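Local coordinates for putative sugar ABC transporter, substrate-binding protein (Clostridium phytofermentans, PDB 4WZZ) that probably serves as the sugar-capturing subunit of an ABC importer, holding L-rhamnose between its two lobes, at residues A[93-98]-A[118-123]; A[142-147]-A[190-195]; A[153-158]-A[349-354]; A[184-189]-A[220-225]. One frame throughout, in Å; residues are numbered along the deposited sequence. Where two conformers were deposited one is given.

Interaction 1. Residues A[93-98]-A[118-123]; sequences KSATAE and AANDTD
Ala95 is the centre of an inverse gamma turn, and the side chain of Asn120 lies against it. Asn120 CG is 3.4 Å from Ala95 C, and the Ala95 methyl CB meets Asn120 OD1 at 3.9 Å. A water ties the same two residues together, donating to Ala95 O at 3.0 Å and to Asn120 OD1 at 2.8 Å. Next along the chain, Thr96 O receives Asn120 ND2 at 3.0 Å. The amide comes from above the carbonyl plane, 59° out of it. CG of Asn120 stands beside its own backbone N (chi1 -72°), which directs the amide at the turn, and ND2 has a second acceptor in Lys62 O, a residue of the rhamnose pocket. Thr96 is also the N-cap of helix 97-110, its OG1 taking the backbone N of Asp99; the contact thus joins two beta-alpha loops, after strands 86-90 and 114-117, at the end of the Rossmann-like sheet of a periplasmic binding protein lobe. Ala97, in the first turn of that helix, sets its CB 3.9 Å from CB of Asp121, while Asp121 OD1 turns to its own loop, accepting from Asp123 N at 2.9 Å in an Asx turn and also from Ala124 N.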
loop_
_atom_site.group_PDB
_atom_site.type_symbol
_atom_site.label_atom_id
_atom_site.label_comp_id
_atom_site.label_asym_id
_atom_site.label_seq_id
_atom_site.Cartn_x
_atom_site.Cartn_y
_atom_site.Cartn_z
ATOM N N LYS A 93 7.543 15.226 3.324
ATOM C CA LYS A 93 8.134 15.774 2.105
ATOM C C LYS A 93 8.636 14.678 1.172
ATOM O O LYS A 93 8.476 14.764 -0.051
ATOM C CB LYS A 93 9.289 16.725 2.443
ATOM C CG LYS A 93 9.841 17.443 1.209
ATOM C CD LYS A 93 11.359 17.343 1.127
ATOM C CE LYS A 93 12.044 18.058 2.276
ATOM N NZ LYS A 93 12.066 19.543 2.104
ATOM N N SER A 94 9.258 13.660 1.750
ATOM C CA SER A 94 9.696 12.495 0.998
ATOM C C SER A 94 9.359 11.229 1.780
ATOM O O SER A 94 9.060 11.288 2.976
ATOM C CB SER A 94 11.188 12.583 0.669
ATOM O OG SER A 94 11.982 12.290 1.801
ATOM N N ALA A 95 9.403 10.086 1.103
ATOM C CA ALA A 95 9.003 8.827 1.708
ATOM C C ALA A 95 10.094 8.205 2.556
ATOM O O ALA A 95 10.455 7.041 2.372
ATOM C CB ALA A 95 8.550 7.840 0.629
ATOM N N THR A 96 10.596 8.988 3.501
ATOM C CA THR A 96 11.677 8.570 4.381
ATOM C C THR A 96 11.259 8.600 5.845
ATOM O O THR A 96 10.299 9.273 6.226
ATOM C CB THR A 96 12.878 9.508 4.260
ATOM O OG1 THR A 96 12.515 10.820 4.738
ATOM C CG2 THR A 96 13.346 9.579 2.822
ATOM N N ALA A 97 11.986 7.852 6.659
ATOM C CA ALA A 97 11.780 7.855 8.102
ATOM C C ALA A 97 12.001 9.246 8.699
ATOM O O ALA A 97 11.195 9.720 9.496
ATOM C CB ALA A 97 12.707 6.848 8.745
ATOM N N GLU A 98 13.088 9.900 8.297
ATOM C CA GLU A 98 13.413 11.228 8.811
ATOM C C GLU A 98 12.259 12.219 8.648
ATOM O O GLU A 98 11.904 12.914 9.595
ATOM C CB GLU A 98 14.663 11.770 8.118
ATOM C CG GLU A 98 15.046 13.173 8.560
ATOM C CD GLU A 98 16.342 13.669 7.927
ATOM O OE1 GLU A 98 16.911 12.957 7.067
ATOM O OE2 GLU A 98 16.789 14.783 8.294
ATOM N N ALA A 118 1.317 5.342 8.108
ATOM C CA ALA A 118 1.774 4.454 7.044
ATOM C C ALA A 118 3.286 4.568 6.997
ATOM O O ALA A 118 3.833 5.570 6.518
ATOM C CB ALA A 118 1.172 4.857 5.717
ATOM N N ALA A 119 3.958 3.554 7.537
ATOM C CA ALA A 119 5.372 3.655 7.865
ATOM C C ALA A 119 6.306 3.645 6.684
ATOM O O ALA A 119 6.181 2.810 5.786
ATOM C CB ALA A 119 5.771 2.507 8.822
ATOM N N ASN A 120 7.269 4.558 6.707
ATOM C CA ASN A 120 8.337 4.581 5.703
ATOM C C ASN A 120 9.518 3.712 6.098
ATOM O O ASN A 120 10.438 3.488 5.304
ATOM C CB ASN A 120 8.811 6.005 5.461
ATOM C CG ASN A 120 7.793 6.830 4.703
ATOM O OD1 ASN A 120 7.010 6.295 3.920
ATOM N ND2 ASN A 120 7.796 8.130 4.928
ATOM N N ASP A 121 9.487 3.214 7.326
ATOM C CA ASP A 121 10.526 2.318 7.835
ATOM C C ASP A 121 9.892 1.564 8.988
ATOM O O ASP A 121 9.094 2.129 9.754
ATOM C CB ASP A 121 11.740 3.113 8.306
ATOM C CG ASP A 121 12.924 2.219 8.725
ATOM O OD1 ASP A 121 12.878 1.610 9.820
ATOM O OD2 ASP A 121 13.908 2.156 7.962
ATOM N N THR A 122 10.231 0.288 9.111
ATOM C CA THR A 122 9.526 -0.572 10.028
ATOM C C THR A 122 9.920 -0.265 11.476
ATOM O O THR A 122 9.098 -0.387 12.392
ATOM C CB THR A 122 9.835 -2.040 9.705
ATOM O OG1 THR A 122 9.885 -2.197 8.275
ATOM C CG2 THR A 122 8.769 -2.936 10.281
ATOM N N ASP A 123 11.168 0.160 11.661
ATOM C CA ASP A 123 11.759 0.280 12.997
ATOM C C ASP A 123 12.164 1.700 13.434
ATOM O O ASP A 123 12.189 2.013 14.628
ATOM C CB ASP A 123 12.996 -0.608 13.071
ATOM C CG ASP A 123 12.662 -2.091 12.986
ATOM O OD1 ASP A 123 11.607 -2.513 13.496
ATOM O OD2 ASP A 123 13.464 -2.840 12.401
HETATM O O HOH W 1 8.551 4.745 2.167
#

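Interaction 2. Residues A[142-147]-A[190-195]. With RAM (alpha-L-rhamnopyranose), chain B.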
loop_
_atom_site.group_PDB
_atom_site.type_symbol
_atom_site.label_atom_id
_atom_site.label_comp_id
_atom_site.label_asym_id
_atom_site.label_seq_id
_atom_site.Cartn_x
_atom_site.Cartn_y
_atom_site.Cartn_z
ATOM N N LEU A 142 -1.453 1.879 9.216
ATOM C CA LEU A 142 -2.191 1.446 8.033
ATOM C C LEU A 142 -1.265 1.465 6.823
ATOM O O LEU A 142 -0.268 2.191 6.813
ATOM C CB LEU A 142 -3.432 2.308 7.742
ATOM C CG LEU A 142 -3.237 3.677 7.077
ATOM C CD1 LEU A 142 -4.569 4.286 6.664
ATOM C CD2 LEU A 142 -2.495 4.625 8.002
ATOM N N ASP A 143 -1.623 0.673 5.812
ATOM C CA ASP A 143 -0.976 0.691 4.481
ATOM C C ASP A 143 0.413 0.070 4.522
ATOM O O ASP A 143 0.720 -0.853 3.754
ATOM C CB ASP A 143 -0.919 2.122 3.932
ATOM C CG ASP A 143 -0.309 2.205 2.550
ATOM O OD1 ASP A 143 -0.684 1.401 1.673
ATOM O OD2 ASP A 143 0.530 3.100 2.361
ATOM N N SER A 144 1.255 0.589 5.401
ATOM C CA SER A 144 2.616 0.097 5.572
ATOM C C SER A 144 2.912 0.063 7.073
ATOM O O SER A 144 2.821 1.081 7.765
ATOM C CB SER A 144 3.593 1.013 4.822
ATOM O OG SER A 144 4.941 0.592 4.976
ATOM N N ALA A 145 3.236 -1.117 7.578
ATOM C CA ALA A 145 3.249 -1.329 9.028
ATOM C C ALA A 145 4.487 -0.760 9.722
ATOM O O ALA A 145 5.617 -0.923 9.248
ATOM C CB ALA A 145 3.128 -2.825 9.336
ATOM N N THR A 146 4.266 -0.126 10.874
ATOM C CA THR A 146 5.330 0.060 11.841
ATOM C C THR A 146 5.510 -1.295 12.496
ATOM O O THR A 146 4.664 -2.176 12.348
ATOM C CB THR A 146 4.951 1.014 12.973
ATOM O OG1 THR A 146 3.794 0.496 13.646
ATOM C CG2 THR A 146 4.650 2.393 12.430
ATOM N N ASN A 147 6.579 -1.464 13.248
ATOM C CA ASN A 147 6.759 -2.751 13.909
ATOM C C ASN A 147 5.703 -2.998 15.003
ATOM O O ASN A 147 4.889 -2.133 15.286
ATOM C CB ASN A 147 8.195 -2.929 14.397
ATOM C CG ASN A 147 8.576 -2.010 15.532
ATOM O OD1 ASN A 147 7.755 -1.630 16.370
ATOM N ND2 ASN A 147 9.847 -1.648 15.560
ATOM N N ALA A 190 10.474 0.666 2.877
ATOM C CA ALA A 190 9.028 0.621 3.033
ATOM C C ALA A 190 8.582 -0.764 3.448
ATOM O O ALA A 190 8.830 -1.757 2.768
ATOM C CB ALA A 190 8.343 1.009 1.730
ATOM N N THR A 191 7.912 -0.832 4.581
ATOM C CA THR A 191 7.494 -2.113 5.118
ATOM C C THR A 191 6.614 -2.884 4.169
ATOM O O THR A 191 6.798 -4.090 4.009
ATOM C CB THR A 191 6.735 -1.906 6.455
ATOM O OG1 THR A 191 7.476 -0.973 7.240
ATOM C CG2 THR A 191 6.560 -3.229 7.179
ATOM N N ASN A 192 5.632 -2.214 3.564
ATOM C CA ASN A 192 4.701 -2.950 2.717
ATOM C C ASN A 192 5.356 -3.532 1.474
ATOM O O ASN A 192 5.213 -4.734 1.209
ATOM C CB ASN A 192 3.412 -2.159 2.375
ATOM C CG ASN A 192 3.658 -0.803 1.762
ATOM O OD1 ASN A 192 4.787 -0.322 1.657
ATOM N ND2 ASN A 192 2.559 -0.145 1.372
ATOM N N GLN A 193 6.076 -2.735 0.702
ATOM C CA GLN A 193 6.732 -3.324 -0.471
ATOM C C GLN A 193 7.677 -4.416 -0.048
ATOM O O GLN A 193 7.763 -5.449 -0.681
ATOM C CB GLN A 193 7.475 -2.294 -1.315
ATOM C CG GLN A 193 6.570 -1.544 -2.283
ATOM C CD GLN A 193 5.938 -0.299 -1.699
ATOM O OE1 GLN A 193 6.405 0.256 -0.705
ATOM N NE2 GLN A 193 4.906 0.203 -2.375
ATOM N N ASN A 194 8.413 -4.206 1.037
ATOM C CA ASN A 194 9.349 -5.239 1.438
ATOM C C ASN A 194 8.628 -6.550 1.800
ATOM O O ASN A 194 9.134 -7.652 1.505
ATOM C CB ASN A 194 10.221 -4.745 2.586
ATOM C CG ASN A 194 11.278 -3.757 2.119
ATOM O OD1 ASN A 194 11.552 -3.631 0.916
ATOM N ND2 ASN A 194 11.880 -3.053 3.067
ATOM N N ALA A 195 7.454 -6.446 2.428
ATOM C CA ALA A 195 6.659 -7.624 2.763
ATOM C C ALA A 195 6.118 -8.320 1.514
ATOM O O ALA A 195 6.136 -9.565 1.423
ATOM C CB ALA A 195 5.527 -7.261 3.725
HETATM C C1 RAM B . 2.165 3.508 -3.221
HETATM C C2 RAM B . 2.559 3.497 -1.749
HETATM C C3 RAM B . 1.590 2.683 -0.891
HETATM C C4 RAM B . 1.305 1.325 -1.522
HETATM C C5 RAM B . 0.889 1.490 -2.982
HETATM C C6 RAM B . 0.698 0.148 -3.670
HETATM O O1 RAM B . 1.031 4.290 -3.373
HETATM O O2 RAM B . 3.846 2.962 -1.704
HETATM O O3 RAM B . 2.169 2.578 0.406
HETATM O O4 RAM B . 0.286 0.665 -0.793
HETATM O O5 RAM B . 1.856 2.211 -3.699
#
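Thr191 opens helix 191-203 and reaches at once across to the loop 142-147: its OG1 donates to Ala145 O at 2.7 Å, tilted 18° from the carbonyl plane, and its methyl CG2 rests 4.1 Å from CB of Ala145. At Asn192 the backbone takes part first, its N-H meeting Ser144 OG at 3.2 Å; that hydroxyl is also hydrogen-bonded to Ala119 O, so one OG ties the helix start to two loops of the other lobe. The Asn192 side chain folds back between its backbone N and carbonyl carbon (chi1 54°), close over CB of Ser144. From there ND2 donates to rhamnose O3 at 2.9 Å and OD1 accepts from Lys62 NZ. The same O3 donates to Asp143 OD2 at 2.6 Å, while rhamnose O4 donates to Asp143 OD1 at 2.8 Å, the carboxylate grasping two neighbouring hydroxyls. Gln193 comes next, and its NE2 meets rhamnose O2 at 3.0 Å in a nearly straight bond (170°). One sugar oxygen, O3, thus donates to a carboxylate on the loop and accepts from an amide on the helix, so the ligand itself helps to join the two sides, consistent with a closed cleft.

Interaction 3. Residues A[153-158]-A[349-354]; sequences VFVNQA and TEIILG
Asn156 and Glu350 meet side chain to side chain on one face of a pair of parallel strands: ND2 of Asn156 gives a 2.9 Å bond to Glu350 OE1, on the syn side of the carboxylate and 30° out of its plane. The same oxygen lies at the edge of the Phe154 ring, in its plane, 4.0 Å from CD2, and the ring and carboxylate planes are only 28° apart. Glu350 gets there through a CG tucked between its backbone N and carbonyl carbon (chi1 76°) and an extended chain beyond. On the face that bears Ile351, its CD1 meets CG2 of Val153 at 3.9 Å. Between the two faces the backbones are joined by hydrogen bonds. Phe154 N bonds Thr349 O, then Ile351 N bonds Phe154 O at 2.8 Å, Asn156 N bonds Ile351 O at 2.8 Å, and Leu353 N closes on Asn156 O at 2.7 Å, the last three almost linear with the carbonyls. Farther out, Leu305 of helix 299-315 covers Val155, Ile351 and Leu353, and strand 138-142 flanks strand 154-156 on its other edge. Gln157, next to Asn156, bonds Asp143 and touches the rhamnose. Strand 349-352, late in the chain, thus joins the sheet whose strand 138-142 leads into Asp143, and the Asn156 amide, by binding OE1, probably stabilises the Glu350 carboxylate as the charged form beside the aromatic edge.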
loop_
_atom_site.group_PDB
_atom_site.type_symbol
_atom_site.label_atom_id
_atom_site.label_comp_id
_atom_site.label_asym_id
_atom_site.label_seq_id
_atom_site.Cartn_x
_atom_site.Cartn_y
_atom_site.Cartn_z
ATOM N N VAL A 153 -2.348 -1.794 16.537
ATOM C CA VAL A 153 -2.879 -2.652 15.485
ATOM C C VAL A 153 -2.464 -2.109 14.118
ATOM O O VAL A 153 -2.197 -0.922 13.993
ATOM C CB VAL A 153 -4.414 -2.754 15.556
ATOM C CG1 VAL A 153 -5.082 -1.404 15.223
ATOM C CG2 VAL A 153 -4.926 -3.899 14.671
ATOM N N PHE A 154 -2.402 -2.995 13.125
ATOM C CA PHE A 154 -2.115 -2.614 11.730
ATOM C C PHE A 154 -3.342 -2.855 10.878
ATOM O O PHE A 154 -4.001 -3.895 10.989
ATOM C CB PHE A 154 -0.945 -3.434 11.179
ATOM C CG PHE A 154 -0.604 -3.125 9.740
ATOM C CD1 PHE A 154 -0.288 -1.837 9.368
ATOM C CD2 PHE A 154 -0.578 -4.128 8.769
ATOM C CE1 PHE A 154 0.028 -1.520 8.071
ATOM C CE2 PHE A 154 -0.264 -3.807 7.464
ATOM C CZ PHE A 154 0.040 -2.495 7.120
ATOM N N VAL A 155 -3.672 -1.888 10.036
ATOM C CA VAL A 155 -4.796 -2.032 9.123
ATOM C C VAL A 155 -4.203 -2.291 7.761
ATOM O O VAL A 155 -3.592 -1.403 7.158
ATOM C CB VAL A 155 -5.720 -0.808 9.104
ATOM C CG1 VAL A 155 -6.891 -1.052 8.167
ATOM C CG2 VAL A 155 -6.226 -0.523 10.502
ATOM N N ASN A 156 -4.379 -3.527 7.293
ATOM C CA ASN A 156 -3.735 -4.028 6.061
ATOM C C ASN A 156 -4.760 -4.081 4.934
ATOM O O ASN A 156 -5.881 -4.589 5.119
ATOM C CB ASN A 156 -3.184 -5.444 6.324
ATOM C CG ASN A 156 -2.053 -5.832 5.393
ATOM O OD1 ASN A 156 -1.819 -5.192 4.368
ATOM N ND2 ASN A 156 -1.342 -6.915 5.742
ATOM N N GLN A 157 -4.393 -3.521 3.773
ATOM C CA GLN A 157 -5.262 -3.461 2.598
ATOM C C GLN A 157 -5.685 -4.830 2.092
ATOM O O GLN A 157 -6.772 -5.001 1.559
ATOM C CB GLN A 157 -4.549 -2.708 1.471
ATOM C CG GLN A 157 -3.067 -3.066 1.298
ATOM C CD GLN A 157 -2.152 -2.107 1.996
ATOM O OE1 GLN A 157 -2.179 -2.001 3.220
ATOM N NE2 GLN A 157 -1.351 -1.382 1.236
ATOM N N ALA A 158 -4.812 -5.812 2.243
ATOM C CA ALA A 158 -5.102 -7.170 1.782
ATOM C C ALA A 158 -4.118 -8.087 2.460
ATOM O O ALA A 158 -3.129 -7.628 3.012
ATOM C CB ALA A 158 -4.986 -7.268 0.261
ATOM N N THR A 349 -0.589 -7.451 15.583
ATOM C CA THR A 349 -1.930 -7.811 15.198
ATOM C C THR A 349 -2.288 -6.958 13.999
ATOM O O THR A 349 -1.666 -5.925 13.759
ATOM C CB THR A 349 -2.949 -7.545 16.304
ATOM O OG1 THR A 349 -2.965 -6.151 16.635
ATOM C CG2 THR A 349 -2.615 -8.359 17.560
ATOM N N GLU A 350 -3.311 -7.391 13.277
ATOM C CA GLU A 350 -3.748 -6.674 12.106
ATOM C C GLU A 350 -5.232 -6.925 11.834
ATOM O O GLU A 350 -5.846 -7.878 12.335
ATOM C CB GLU A 350 -2.880 -7.055 10.903
ATOM C CG GLU A 350 -3.192 -8.414 10.322
ATOM C CD GLU A 350 -2.281 -8.801 9.161
ATOM O OE1 GLU A 350 -1.698 -7.915 8.483
ATOM O OE2 GLU A 350 -2.143 -10.020 8.942
ATOM N N ILE A 351 -5.801 -5.994 11.088
ATOM C CA ILE A 351 -7.141 -6.080 10.541
ATOM C C ILE A 351 -6.950 -6.045 9.032
ATOM O O ILE A 351 -6.287 -5.144 8.531
ATOM C CB ILE A 351 -7.960 -4.849 10.977
ATOM C CG1 ILE A 351 -8.143 -4.853 12.503
ATOM C CG2 ILE A 351 -9.312 -4.808 10.288
ATOM C CD1 ILE A 351 -8.443 -3.484 13.063
ATOM N N ILE A 352 -7.545 -6.991 8.314
ATOM C CA ILE A 352 -7.366 -7.075 6.876
ATOM C C ILE A 352 -8.616 -6.548 6.182
ATOM O O ILE A 352 -9.704 -7.099 6.356
ATOM C CB ILE A 352 -7.068 -8.514 6.419
ATOM C CG1 ILE A 352 -5.752 -9.008 7.038
ATOM C CG2 ILE A 352 -6.995 -8.559 4.894
ATOM C CD1 ILE A 352 -5.403 -10.451 6.719
ATOM N N LEU A 353 -8.449 -5.486 5.393
ATOM C CA LEU A 353 -9.543 -4.796 4.729
ATOM C C LEU A 353 -10.373 -5.700 3.847
ATOM O O LEU A 353 -11.592 -5.691 3.918
ATOM C CB LEU A 353 -8.999 -3.635 3.873
ATOM C CG LEU A 353 -9.957 -2.893 2.938
ATOM C CD1 LEU A 353 -10.983 -2.058 3.715
ATOM C CD2 LEU A 353 -9.162 -1.971 2.026
ATOM N N GLY A 354 -9.701 -6.474 2.998
ATOM C CA GLY A 354 -10.366 -7.257 1.974
ATOM C C GLY A 354 -9.346 -8.014 1.148
ATOM O O GLY A 354 -8.185 -8.072 1.520
#

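Interaction 4. Residues A[184-189]-A[220-225]. With RAM (alpha-L-rhamnopyranose), chain B.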
loop_
_atom_site.group_PDB
_atom_site.type_symbol
_atom_site.label_atom_id
_atom_site.label_comp_id
_atom_site.label_asym_id
_atom_site.label_seq_id
_atom_site.Cartn_x
_atom_site.Cartn_y
_atom_site.Cartn_z
ATOM N N LEU A 184 10.255 -3.234 -9.597
ATOM C CA LEU A 184 10.463 -1.809 -9.382
ATOM C C LEU A 184 9.650 -1.475 -8.147
ATOM O O LEU A 184 8.413 -1.417 -8.190
ATOM C CB LEU A 184 9.959 -0.982 -10.569
ATOM C CG LEU A 184 9.975 0.530 -10.369
ATOM C CD1 LEU A 184 11.398 1.015 -10.171
ATOM C CD2 LEU A 184 9.327 1.249 -11.571
ATOM N N SER A 185 10.366 -1.311 -7.038
ATOM C CA SER A 185 9.728 -1.049 -5.751
ATOM C C SER A 185 9.653 0.453 -5.469
ATOM O O SER A 185 9.976 1.300 -6.327
ATOM C CB SER A 185 10.515 -1.750 -4.647
ATOM O OG SER A 185 9.772 -1.786 -3.452
ATOM N N ALA A 186 9.217 0.777 -4.258
ATOM C CA ALA A 186 9.185 2.152 -3.774
ATOM C C ALA A 186 10.453 2.396 -2.934
ATOM O O ALA A 186 11.547 2.098 -3.395
ATOM C CB ALA A 186 7.904 2.397 -2.963
ATOM N N ALA A 187 10.335 2.938 -1.721
ATOM C CA ALA A 187 11.512 3.098 -0.866
ATOM C C ALA A 187 12.016 1.730 -0.439
ATOM O O ALA A 187 11.220 0.831 -0.171
ATOM C CB ALA A 187 11.180 3.922 0.357
ATOM N N SER A 188 13.335 1.587 -0.331
ATOM C CA SER A 188 13.947 0.336 0.090
ATOM C C SER A 188 13.612 -0.032 1.536
ATOM O O SER A 188 13.778 -1.175 1.940
ATOM C CB SER A 188 15.467 0.414 -0.091
ATOM O OG SER A 188 16.035 1.365 0.807
ATOM N N THR A 189 13.152 0.950 2.312
ATOM C CA THR A 189 12.782 0.736 3.696
ATOM C C THR A 189 11.284 0.539 3.926
ATOM O O THR A 189 10.875 0.246 5.057
ATOM C CB THR A 189 13.217 1.947 4.538
ATOM O OG1 THR A 189 12.695 3.138 3.943
ATOM C CG2 THR A 189 14.742 2.032 4.585
ATOM N N GLY A 220 12.388 2.961 -6.681
ATOM C CA GLY A 220 11.955 4.223 -7.245
ATOM C C GLY A 220 11.451 5.223 -6.225
ATOM O O GLY A 220 11.061 6.316 -6.591
ATOM N N ASP A 221 11.453 4.835 -4.948
ATOM C CA ASP A 221 11.220 5.751 -3.810
ATOM C C ASP A 221 9.849 6.409 -3.776
ATOM O O ASP A 221 9.652 7.425 -3.096
ATOM C CB ASP A 221 12.311 6.814 -3.766
ATOM C CG ASP A 221 13.672 6.222 -3.467
ATOM O OD1 ASP A 221 13.737 5.030 -3.130
ATOM O OD2 ASP A 221 14.678 6.927 -3.606
ATOM N N ASP A 222 8.885 5.838 -4.495
ATOM C CA ASP A 222 7.573 6.458 -4.603
ATOM C C ASP A 222 7.633 7.875 -5.202
ATOM O O ASP A 222 6.782 8.747 -4.944
ATOM C CB ASP A 222 6.838 6.433 -3.247
ATOM C CG ASP A 222 5.942 5.228 -3.099
ATOM O OD1 ASP A 222 5.526 4.621 -4.142
ATOM O OD2 ASP A 222 5.602 4.908 -1.927
ATOM N N GLU A 223 8.620 8.075 -6.069
ATOM C CA GLU A 223 8.802 9.338 -6.771
ATOM C C GLU A 223 8.724 9.056 -8.255
ATOM O O GLU A 223 9.310 8.089 -8.741
ATOM C CB GLU A 223 10.167 9.930 -6.433
ATOM C CG GLU A 223 10.338 10.255 -4.978
ATOM C CD GLU A 223 11.668 10.928 -4.629
ATOM O OE1 GLU A 223 12.436 11.328 -5.548
ATOM O OE2 GLU A 223 11.934 11.053 -3.406
ATOM N N TYR A 224 8.003 9.918 -8.971
ATOM C CA TYR A 224 7.824 9.762 -10.410
ATOM C C TYR A 224 9.157 9.722 -11.156
ATOM O O TYR A 224 9.435 8.768 -11.891
ATOM C CB TYR A 224 6.945 10.892 -10.909
ATOM C CG TYR A 224 6.687 10.900 -12.400
ATOM C CD1 TYR A 224 5.765 10.021 -12.962
ATOM C CD2 TYR A 224 7.327 11.814 -13.240
ATOM C CE1 TYR A 224 5.508 10.025 -14.325
ATOM C CE2 TYR A 224 7.073 11.824 -14.609
ATOM C CZ TYR A 224 6.158 10.916 -15.134
ATOM O OH TYR A 224 5.861 10.883 -16.476
ATOM N N GLN A 225 9.987 10.745 -10.976
ATOM C CA GLN A 225 11.205 10.848 -11.779
ATOM C C GLN A 225 12.167 9.702 -11.453
ATOM O O GLN A 225 12.695 9.040 -12.358
ATOM C CB GLN A 225 11.883 12.207 -11.612
ATOM C CG GLN A 225 13.027 12.438 -12.602
ATOM C CD GLN A 225 12.586 12.371 -14.060
ATOM O OE1 GLN A 225 11.675 13.094 -14.494
ATOM N NE2 GLN A 225 13.239 11.500 -14.834
HETATM C C1 RAM B . 2.165 3.508 -3.221
HETATM C C2 RAM B . 2.559 3.497 -1.749
HETATM C C3 RAM B . 1.590 2.683 -0.891
HETATM C C4 RAM B . 1.305 1.325 -1.522
HETATM C C5 RAM B . 0.889 1.490 -2.982
HETATM C C6 RAM B . 0.698 0.148 -3.670
HETATM O O1 RAM B . 1.031 4.290 -3.373
HETATM O O2 RAM B . 3.846 2.962 -1.704
HETATM O O3 RAM B . 2.169 2.578 0.406
HETATM O O4 RAM B . 0.286 0.665 -0.793
HETATM O O5 RAM B . 1.856 2.211 -3.699
HETATM O O HOH W 2 8.680 3.876 -6.718
HETATM O O HOH W 3 7.568 3.808 -0.193
HETATM O O HOH W 4 15.003 3.775 -1.244
#
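The loops that follow neighbouring parallel strands 179-185 and 212-219 form one rim of the rhamnose cleft, and here they are fastened to each other. Gly220 N donates to Ser185 O at 2.9 Å, and Asp221 N donates to Ala186 O at 3.1 Å, from almost directly above the carbonyl plane (81° out of it). The second loop then makes a type I' beta turn, closed by Glu223 N bonding Gly220 O, in which Asp221 and Asp222 both adopt left-handed helical backbone angles (phi 63° and 59°). This turn swings the Asp222 carboxylate over the Ala186 methyl, whose CB sits 3.4 Å from Asp222 CG. OD2 of Asp222 accepts from rhamnose O2 at 2.6 Å, while OD1 is held by the hydroxyl of Thr248, so both carboxylate oxygens are engaged, OD2 by the sugar, a water and, through a long, weak ion pair, Lys62 NZ. Three waters add further links. One donates to Ser185 O and accepts from Asp222 N at 3.0 Å; a second joins Ala187 N to Asp222 OD2, donating to the latter at 2.8 Å; a third links Ser188 N with Asp221 OD1, which it meets at 2.6 Å. Placing ligand residues on loops at the C-terminal ends of parallel strands, as with Asp222 here, is the usual arrangement in the Rossmann-like lobes of type I periplasmic binding proteins.

Interactions 2 and 4 both bond rhamnose, interaction 2 through O2, O3 and O4 and interaction 4 through O2 alone; their centres are 13 Å apart. Gln157 of interaction 3 also reaches the sugar, its side chain about 3 Å away. Interaction 1 stands one shell back, the Asn120 side chain about 7 Å from the sugar, yet it abuts two others: Asn120 O lies 2.7 Å from Thr189 OG1 of interaction 4, a probable hydrogen bond between the lobes, and Asp123 OD1 lies 2.8 Å from Asn147 ND2 of interaction 2. Interaction 3 adjoins interaction 2, their centres 11 Å apart, with Asp143 N 3.2 Å from Val155 O. Interactions 3 and 4, with centres 23 Å apart, do not touch and belong to different sheets.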